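Local coordinates for protein COMB10 (Helicobacter pylori, PDB 2BHV) that probably forms part of the core of the Com type IV secretion system as a membrane-anchored member of the TrbI/VirB10 family, here represented by its periplasmic domain, at residues 63-68 against 85-90; 48-53 against 222-227. One frame throughout, in Å; residues are numbered along the deposited sequence.

Interaction 1: 63-68 against 85-90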
loop_
_atom_site.group_PDB
_atom_site.type_symbol
_atom_site.label_atom_id
_atom_site.label_comp_id
_atom_site.label_asym_id
_atom_site.label_seq_id
_atom_site.Cartn_x
_atom_site.Cartn_y
_atom_site.Cartn_z
ATOM N N LYS A 63 -26.380 2.888 9.387
ATOM C CA LYS A 63 -27.511 3.281 8.534
ATOM C C LYS A 63 -27.221 4.559 7.719
ATOM O O LYS A 63 -26.525 5.465 8.179
ATOM C CB LYS A 63 -28.768 3.470 9.395
ATOM C CG LYS A 63 -30.041 3.826 8.628
ATOM C CD LYS A 63 -31.307 3.739 9.503
ATOM C CE LYS A 63 -31.624 5.068 10.209
ATOM N NZ LYS A 63 -33.033 5.122 10.698
ATOM N N VAL A 64 -27.763 4.620 6.506
ATOM C CA VAL A 64 -27.587 5.788 5.645
ATOM C C VAL A 64 -28.918 6.235 5.077
ATOM O O VAL A 64 -29.755 5.403 4.720
ATOM C CB VAL A 64 -26.576 5.521 4.481
ATOM C CG1 VAL A 64 -27.069 4.434 3.548
ATOM C CG2 VAL A 64 -26.310 6.778 3.704
ATOM N N ILE A 65 -29.115 7.550 5.007
ATOM C CA ILE A 65 -30.309 8.107 4.400
ATOM C C ILE A 65 -29.915 9.011 3.235
ATOM O O ILE A 65 -29.105 9.919 3.387
ATOM C CB ILE A 65 -31.142 8.895 5.418
ATOM C CG1 ILE A 65 -31.463 8.034 6.637
ATOM C CG2 ILE A 65 -32.425 9.413 4.776
ATOM C CD1 ILE A 65 -31.908 8.834 7.841
ATOM N N ALA A 66 -30.481 8.742 2.066
ATOM C CA ALA A 66 -30.294 9.605 0.908
ATOM C C ALA A 66 -31.625 10.240 0.488
ATOM O O ALA A 66 -32.710 9.772 0.854
ATOM C CB ALA A 66 -29.705 8.830 -0.223
ATOM N N GLN A 67 -31.536 11.312 -0.288
ATOM C CA GLN A 67 -32.717 11.964 -0.800
ATOM C C GLN A 67 -32.704 12.076 -2.316
ATOM O O GLN A 67 -31.764 12.572 -2.892
ATOM C CB GLN A 67 -32.849 13.334 -0.187
ATOM C CG GLN A 67 -34.210 13.897 -0.399
ATOM C CD GLN A 67 -34.348 15.266 0.142
ATOM O OE1 GLN A 67 -34.484 16.214 -0.615
ATOM N NE2 GLN A 67 -34.325 15.390 1.463
ATOM N N VAL A 68 -33.775 11.616 -2.951
ATOM C CA VAL A 68 -33.859 11.568 -4.407
ATOM C C VAL A 68 -33.983 12.976 -4.974
ATOM O O VAL A 68 -34.748 13.789 -4.464
ATOM C CB VAL A 68 -35.027 10.682 -4.876
ATOM C CG1 VAL A 68 -35.029 10.575 -6.383
ATOM C CG2 VAL A 68 -34.913 9.303 -4.276
ATOM N N GLY A 85 -37.590 14.144 -3.879
ATOM C CA GLY A 85 -37.637 14.432 -2.459
ATOM C C GLY A 85 -37.881 13.222 -1.592
ATOM O O GLY A 85 -37.889 13.336 -0.365
ATOM N N SER A 86 -38.077 12.054 -2.206
ATOM C CA SER A 86 -38.196 10.810 -1.424
ATOM C C SER A 86 -36.914 10.508 -0.645
ATOM O O SER A 86 -35.795 10.776 -1.104
ATOM C CB SER A 86 -38.539 9.611 -2.298
ATOM O OG SER A 86 -39.467 9.941 -3.302
ATOM N N LYS A 87 -37.085 9.962 0.546
ATOM C CA LYS A 87 -35.963 9.486 1.313
ATOM C C LYS A 87 -35.698 8.037 0.917
ATOM O O LYS A 87 -36.639 7.266 0.734
ATOM C CB LYS A 87 -36.261 9.605 2.804
ATOM C CG LYS A 87 -35.847 10.935 3.449
ATOM C CD LYS A 87 -36.100 12.181 2.559
ATOM C CE LYS A 87 -36.777 13.329 3.339
ATOM N NZ LYS A 87 -36.188 13.603 4.686
ATOM N N VAL A 88 -34.424 7.678 0.753
ATOM C CA VAL A 88 -34.037 6.275 0.576
ATOM C C VAL A 88 -33.267 5.832 1.796
ATOM O O VAL A 88 -32.280 6.462 2.177
ATOM C CB VAL A 88 -33.148 6.042 -0.673
ATOM C CG1 VAL A 88 -33.166 4.569 -1.063
ATOM C CG2 VAL A 88 -33.608 6.883 -1.846
ATOM N N ILE A 89 -33.719 4.757 2.419
ATOM C CA ILE A 89 -33.065 4.267 3.623
ATOM C C ILE A 89 -32.250 3.030 3.290
ATOM O O ILE A 89 -32.769 2.065 2.717
ATOM C CB ILE A 89 -34.078 3.982 4.743
ATOM C CG1 ILE A 89 -34.841 5.255 5.087
ATOM C CG2 ILE A 89 -33.386 3.442 5.967
ATOM C CD1 ILE A 89 -36.143 5.007 5.804
ATOM N N GLY A 90 -30.968 3.077 3.641
ATOM C CA GLY A 90 -30.052 1.967 3.421
ATOM C C GLY A 90 -29.244 1.578 4.651
ATOM O O GLY A 90 -29.192 2.317 5.633
#

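Interaction 2: 48-53 against 222-227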
loop_
_atom_site.group_PDB
_atom_site.type_symbol
_atom_site.label_atom_id
_atom_site.label_comp_id
_atom_site.label_asym_id
_atom_site.label_seq_id
_atom_site.Cartn_x
_atom_site.Cartn_y
_atom_site.Cartn_z
ATOM N N ILE A 48 -30.866 6.849 -10.594
ATOM C CA ILE A 48 -31.632 7.660 -9.652
ATOM C C ILE A 48 -30.674 8.551 -8.862
ATOM O O ILE A 48 -29.979 8.082 -7.964
ATOM C CB ILE A 48 -32.429 6.788 -8.684
ATOM C CG1 ILE A 48 -33.345 5.838 -9.440
ATOM C CG2 ILE A 48 -33.220 7.646 -7.720
ATOM C CD1 ILE A 48 -33.743 4.643 -8.635
ATOM N N PRO A 49 -30.629 9.841 -9.200
ATOM C CA PRO A 49 -29.699 10.720 -8.519
ATOM C C PRO A 49 -30.177 11.061 -7.105
ATOM O O PRO A 49 -31.348 11.371 -6.891
ATOM C CB PRO A 49 -29.687 11.954 -9.405
ATOM C CG PRO A 49 -31.029 11.963 -10.023
ATOM C CD PRO A 49 -31.438 10.553 -10.196
ATOM N N ALA A 50 -29.267 10.983 -6.148
ATOM C CA ALA A 50 -29.589 11.275 -4.766
ATOM C C ALA A 50 -28.372 11.857 -4.068
ATOM O O ALA A 50 -27.237 11.680 -4.515
ATOM C CB ALA A 50 -30.072 10.024 -4.050
ATOM N N PHE A 51 -28.617 12.571 -2.981
ATOM C CA PHE A 51 -27.555 13.039 -2.120
ATOM C C PHE A 51 -27.717 12.459 -0.723
ATOM O O PHE A 51 -28.843 12.206 -0.285
ATOM C CB PHE A 51 -27.491 14.576 -2.086
ATOM C CG PHE A 51 -28.713 15.248 -1.483
ATOM C CD1 PHE A 51 -28.775 15.516 -0.119
ATOM C CD2 PHE A 51 -29.773 15.661 -2.292
ATOM C CE1 PHE A 51 -29.884 16.152 0.435
ATOM C CE2 PHE A 51 -30.877 16.284 -1.750
ATOM C CZ PHE A 51 -30.935 16.534 -0.385
ATOM N N LEU A 52 -26.592 12.245 -0.035
ATOM C CA LEU A 52 -26.606 11.639 1.288
ATOM C C LEU A 52 -26.901 12.656 2.359
ATOM O O LEU A 52 -26.251 13.700 2.415
ATOM C CB LEU A 52 -25.268 11.001 1.591
ATOM C CG LEU A 52 -24.767 9.855 0.718
ATOM C CD1 LEU A 52 -23.439 9.358 1.263
ATOM C CD2 LEU A 52 -25.783 8.712 0.647
ATOM N N ILE A 53 -27.882 12.340 3.208
ATOM C CA ILE A 53 -28.229 13.161 4.368
ATOM C C ILE A 53 -27.361 12.744 5.543
ATOM O O ILE A 53 -27.018 13.556 6.383
ATOM C CB ILE A 53 -29.730 13.025 4.724
ATOM C CG1 ILE A 53 -30.586 13.622 3.609
ATOM C CG2 ILE A 53 -30.049 13.708 6.039
ATOM C CD1 ILE A 53 -32.001 13.077 3.571
ATOM N N VAL A 222 -24.795 10.971 -5.366
ATOM C CA VAL A 222 -24.773 9.557 -5.693
ATOM C C VAL A 222 -25.809 9.193 -6.783
ATOM O O VAL A 222 -26.829 9.860 -6.904
ATOM C CB VAL A 222 -24.994 8.768 -4.381
ATOM C CG1 VAL A 222 -26.143 7.784 -4.479
ATOM C CG2 VAL A 222 -23.696 8.125 -3.912
ATOM N N PHE A 223 -25.533 8.165 -7.583
ATOM C CA PHE A 223 -26.573 7.537 -8.397
ATOM C C PHE A 223 -26.932 6.202 -7.783
ATOM O O PHE A 223 -26.059 5.362 -7.563
ATOM C CB PHE A 223 -26.114 7.291 -9.841
ATOM C CG PHE A 223 -25.922 8.530 -10.629
ATOM C CD1 PHE A 223 -27.001 9.316 -10.976
ATOM C CD2 PHE A 223 -24.662 8.915 -11.034
ATOM C CE1 PHE A 223 -26.826 10.469 -11.702
ATOM C CE2 PHE A 223 -24.485 10.078 -11.763
ATOM C CZ PHE A 223 -25.567 10.856 -12.091
ATOM N N ILE A 224 -28.214 6.006 -7.501
ATOM C CA ILE A 224 -28.704 4.695 -7.127
ATOM C C ILE A 224 -29.251 4.015 -8.381
ATOM O O ILE A 224 -30.109 4.569 -9.063
ATOM C CB ILE A 224 -29.762 4.781 -6.036
ATOM C CG1 ILE A 224 -29.150 5.375 -4.768
ATOM C CG2 ILE A 224 -30.358 3.400 -5.753
ATOM C CD1 ILE A 224 -30.134 5.710 -3.669
ATOM N N SER A 225 -28.731 2.824 -8.685
ATOM C CA SER A 225 -29.020 2.143 -9.934
ATOM C C SER A 225 -29.533 0.714 -9.725
ATOM O O SER A 225 -28.858 -0.119 -9.131
ATOM C CB SER A 225 -27.771 2.129 -10.797
ATOM O OG SER A 225 -27.992 1.401 -11.993
ATOM N N PRO A 226 -30.731 0.422 -10.227
ATOM C CA PRO A 226 -31.265 -0.921 -10.127
ATOM C C PRO A 226 -30.465 -1.889 -10.975
ATOM O O PRO A 226 -30.115 -1.580 -12.116
ATOM C CB PRO A 226 -32.672 -0.778 -10.700
ATOM C CG PRO A 226 -32.960 0.670 -10.672
ATOM C CD PRO A 226 -31.660 1.322 -10.914
ATOM N N ASN A 227 -30.165 -3.048 -10.414
ATOM C CA ASN A 227 -29.476 -4.087 -11.152
ATOM C C ASN A 227 -30.447 -4.979 -11.902
ATOM O O ASN A 227 -30.042 -5.888 -12.625
ATOM C CB ASN A 227 -28.606 -4.902 -10.217
ATOM C CG ASN A 227 -27.415 -4.128 -9.725
ATOM O OD1 ASN A 227 -26.824 -3.354 -10.467
ATOM N ND2 ASN A 227 -27.054 -4.330 -8.463
#

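Interaction 1: 63-68 against 85-90
Val64 and Gly90 exchange two backbone hydrogen bonds across this antiparallel strand pair, as do Ala66 and Val88. In the first exchange Val64 N to Gly90 O and Gly90 N to Val64 O both measure 2.8 Å. Ala66 N reaches Val88 O at 2.9 Å. Beyond Lys87 the pairing runs on into the turn: Val68 N binds Ser86 O at 2.9 Å, and Gly85 N returns to Val68 O. Gly85 takes a positive phi of 93°, where a CB would press against the preceding carbonyl.

On the face of Ile65, Gln67, Lys87 and Ile89, the Gln67 and Lys87 side chains run alongside one another in the same direction. Gln67 CG is anti to its backbone N (chi1 -165°), and further out NE2 comes within 3.7 Å of Lys87 CE. These strands are central neighbours in the large mixed sheet of the domain, where 62-68 lies between 87-94 and 48-52. Where Val64, Ala66 and Val88 point, Val88 CG2 meets Val68 CG2 at 3.7 Å. There too Val64 CG1 packs against the carbonyl of Gly90, 3.7 Å from Gly90 O.

Further out, Trp107 of strand 103-111 touches Val64 and Val88. From strand 48-52, Leu52 touches Val64 and Ala66, and Ile48 touches Val68. In the turn, Ser86 OG bonds to Pro83 O.

Interaction 2: 48-53 against 222-227
Ile48 and Ile224 share one reciprocal pair of backbone hydrogen bonds, and Ala50 and Val222 share the next, which sets strands 48-52 and 222-226 antiparallel at 136°. Ile48 N reaches Ile224 O at 2.8 Å. At the other end, Val222 N approaches Ala50 O at 2.7 Å. Between them Pro49 faces Phe223 as a non-hydrogen-bonded pair; the CA-H of Pro49 is directed at Val222 O, 3.4 Å from Pro49 CA.

Side-chain contacts fall on both faces. Ile48 CB lies 4.3 Å from Ile224 CB. Ile48 CG1, anti to the carbonyl carbon (chi1 -56°), is 3.5 Å from Ile224 O. Ala50 CB meets Ile224 CD1 at 4.3 Å. On the opposite face Pro49 CB lies 4.0 Å from Phe223 CE1, while the backbone carbonyl carbon of Ile48 approaches the edge of the Phe223 ring. Phe223 also packs on Leu155 of strand 152-156 and on Ser192 of the second subunit.

The tertiary amide nitrogen of Pro49 has no hydrogen to donate, but Pro49 occupies a non-hydrogen-bonded position, so its missing N-H costs this pairing nothing; cohesion rests on the four flanking N-H...O=C hydrogen bonds and on aliphatic and aromatic contact, with no charged group involved.

How the interactions relate
From the N terminus, strand 48-52 lies near the start of the chain and pairs with 222-226, so interaction 2 closes a long loop of 168 residues. Interaction 1 is nested inside that loop: the chain turns back from 48-52 into strand 62-68, which then pairs with 87-94, 16 residues separating the segments 63-68 and 85-90. Strands 62-68 and 48-52 are themselves neighbours, and probable backbone hydrogen bonds run from Ile53 N to Ile65 O and from Gln67 N to Phe51 O. Four strands thus stand in the order 87-94, 62-68, 48-52, 221-226, an antiparallel run that ties a local N-terminal meander to a strand from the far end of the chain.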